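Local atomic coordinates of tubulin-like protein CetZ (Methanosaeta thermophila, PDB entry 3ZID), a protein that binds and probably hydrolyses GTP as an archaeal relative of tubulin and FtsZ, and is probably involved in the control of cell shape. Residues A[208-213]-A[306-311]. Numbering follows the deposited sequence.
Sequences LDSEML and GIVIKK
Where the long helix 186-210 of the tubulin/FtsZ fold, the core helix between the GTPase domain and the C-terminal domain, comes to its end, Ser210 in its last turn meets Val308 on strand 302-309. That strand is an outermost one of the four-stranded mixed sheet, bonded through its backbone to strand 270-279. The hydroxyl does the touching: Ser210 OG lies 3.4 Å from Val308 CG1 and 3.6 Å from Val308 CG2, so it faces both methyls of the valine fork, while Ser210 CB stands further back. With chi1 at 68°, OG sits between the backbone N and the carbonyl carbon of its own residue, and makes weak hydrogen bonds to the carbonyl oxygens of Glu206 and Ala207, one turn back. A water bridges the polar groups, 3.3 Å from Ser210 OG and giving a weak 3.4 Å bond to Ile307 O. Glu211, the first residue to leave helical geometry, adds a looser approach: its extended chain brings OE1 to 4.2 Å from Gly306 CA, although this side chain is poorly ordered. Nearby, Lys310 reaches back to the same helix with a salt bridge to Glu206. The 125 Å² buried between the two segments, both sides summed, makes this a slight contact, well away from the nucleotide. Between these two segments a hydroxyl against two methyls gives van der Waals contact with little directional hold, and the polar link passes through one water whose bond to Ile307 O is weak; the stronger polar tie nearby is the Lys310-Glu206 salt bridge.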
loop_
_atom_site.group_PDB
_atom_site.type_symbol
_atom_site.label_atom_id
_atom_site.label_comp_id
_atom_site.label_asym_id
_atom_site.label_seq_id
_atom_site.Cartn_x
_atom_site.Cartn_y
_atom_site.Cartn_z
ATOM N N LEU A 208 -1.881 15.972 8.912
ATOM C CA LEU A 208 -1.459 16.934 7.887
ATOM C C LEU A 208 -2.389 18.141 7.820
ATOM O O LEU A 208 -1.948 19.263 7.573
ATOM C CB LEU A 208 -1.353 16.266 6.508
ATOM C CG LEU A 208 -0.270 15.193 6.344
ATOM C CD1 LEU A 208 -0.403 14.411 5.026
ATOM C CD2 LEU A 208 1.114 15.792 6.453
ATOM N N ASP A 209 -3.673 17.920 8.073
ATOM C CA ASP A 209 -4.630 19.000 7.941
ATOM C C ASP A 209 -4.719 19.947 9.121
ATOM O O ASP A 209 -5.010 21.119 8.947
ATOM C CB ASP A 209 -6.033 18.455 7.709
ATOM C CG ASP A 209 -6.966 19.504 7.159
ATOM O OD1 ASP A 209 -6.470 20.473 6.541
ATOM O OD2 ASP A 209 -8.184 19.409 7.421
ATOM N N SER A 210 -4.398 19.463 10.308
ATOM C CA SER A 210 -4.624 20.262 11.504
ATOM C C SER A 210 -3.493 21.249 11.759
ATOM O O SER A 210 -3.716 22.326 12.284
ATOM C CB SER A 210 -4.788 19.337 12.715
ATOM O OG SER A 210 -3.572 18.685 13.016
ATOM N N GLU A 211 -2.278 20.885 11.379
ATOM C CA GLU A 211 -1.145 21.769 11.596
ATOM C C GLU A 211 -0.892 22.654 10.375
ATOM O O GLU A 211 0.121 23.348 10.298
ATOM C CB GLU A 211 0.108 20.960 11.984
ATOM C CG GLU A 211 0.627 19.991 10.916
ATOM C CD GLU A 211 1.950 19.329 11.306
ATOM O OE1 GLU A 211 2.469 19.627 12.404
ATOM O OE2 GLU A 211 2.468 18.507 10.518
ATOM N N MET A 212 -1.831 22.648 9.434
ATOM C CA MET A 212 -1.577 23.238 8.128
ATOM C C MET A 212 -1.941 24.719 8.016
ATOM O O MET A 212 -3.027 25.131 8.384
ATOM C CB MET A 212 -2.266 22.421 7.024
ATOM C CG MET A 212 -2.044 22.966 5.632
ATOM S SD MET A 212 -2.447 21.783 4.325
ATOM C CE MET A 212 -0.981 20.743 4.363
ATOM N N LEU A 213 -1.010 25.511 7.502
ATOM C CA LEU A 213 -1.247 26.920 7.243
ATOM C C LEU A 213 -1.123 27.162 5.751
ATOM O O LEU A 213 -1.678 28.119 5.206
ATOM C CB LEU A 213 -0.214 27.746 7.991
ATOM C CG LEU A 213 -0.334 29.259 7.978
ATOM C CD1 LEU A 213 -1.663 29.695 8.589
ATOM C CD2 LEU A 213 0.831 29.851 8.748
ATOM N N GLY A 306 5.343 16.000 15.003
ATOM C CA GLY A 306 4.171 16.841 15.039
ATOM C C GLY A 306 3.359 16.485 16.272
ATOM O O GLY A 306 3.246 15.326 16.633
ATOM N N ILE A 307 2.804 17.490 16.930
ATOM C CA ILE A 307 1.894 17.241 18.029
ATOM C C ILE A 307 0.513 17.760 17.640
ATOM O O ILE A 307 0.389 18.860 17.106
ATOM C CB ILE A 307 2.415 17.873 19.320
ATOM C CG1 ILE A 307 3.909 17.585 19.451
ATOM C CG2 ILE A 307 1.742 17.282 20.505
ATOM C CD1 ILE A 307 4.621 18.464 20.451
ATOM N N VAL A 308 -0.516 16.931 17.828
ATOM C CA VAL A 308 -1.875 17.349 17.530
ATOM C C VAL A 308 -2.724 17.187 18.776
ATOM O O VAL A 308 -2.897 16.086 19.272
ATOM C CB VAL A 308 -2.516 16.524 16.385
ATOM C CG1 VAL A 308 -3.895 17.094 16.032
ATOM C CG2 VAL A 308 -1.609 16.528 15.155
ATOM N N ILE A 309 -3.265 18.292 19.268
ATOM C CA ILE A 309 -4.137 18.236 20.410
ATOM C C ILE A 309 -5.528 17.827 19.985
ATOM O O ILE A 309 -6.138 18.441 19.119
ATOM C CB ILE A 309 -4.154 19.569 21.151
ATOM C CG1 ILE A 309 -2.712 19.946 21.499
ATOM C CG2 ILE A 309 -5.086 19.477 22.398
ATOM C CD1 ILE A 309 -2.562 21.269 22.129
ATOM N N LYS A 310 -6.022 16.769 20.600
ATOM C CA LYS A 310 -7.353 16.294 20.315
ATOM C C LYS A 310 -7.711 15.381 21.468
ATOM O O LYS A 310 -6.932 14.491 21.827
ATOM C CB LYS A 310 -7.382 15.525 18.985
ATOM C CG LYS A 310 -8.768 15.068 18.569
ATOM C CD LYS A 310 -8.678 14.060 17.414
ATOM C CE LYS A 310 -10.038 13.487 17.020
ATOM N NZ LYS A 310 -9.891 12.395 16.009
ATOM N N LYS A 311 -8.886 15.600 22.045
ATOM C CA LYS A 311 -9.327 14.844 23.213
ATOM C C LYS A 311 -9.236 13.329 23.048
ATOM O O LYS A 311 -9.824 12.747 22.139
ATOM C CB LYS A 311 -10.754 15.249 23.615
ATOM C CG LYS A 311 -11.257 14.558 24.885
ATOM C CD LYS A 311 -12.558 15.176 25.384
ATOM C CE LYS A 311 -13.033 14.548 26.701
ATOM N NZ LYS A 311 -12.062 14.769 27.815
HETATM O O HOH W 1 -1.686 20.532 14.969
#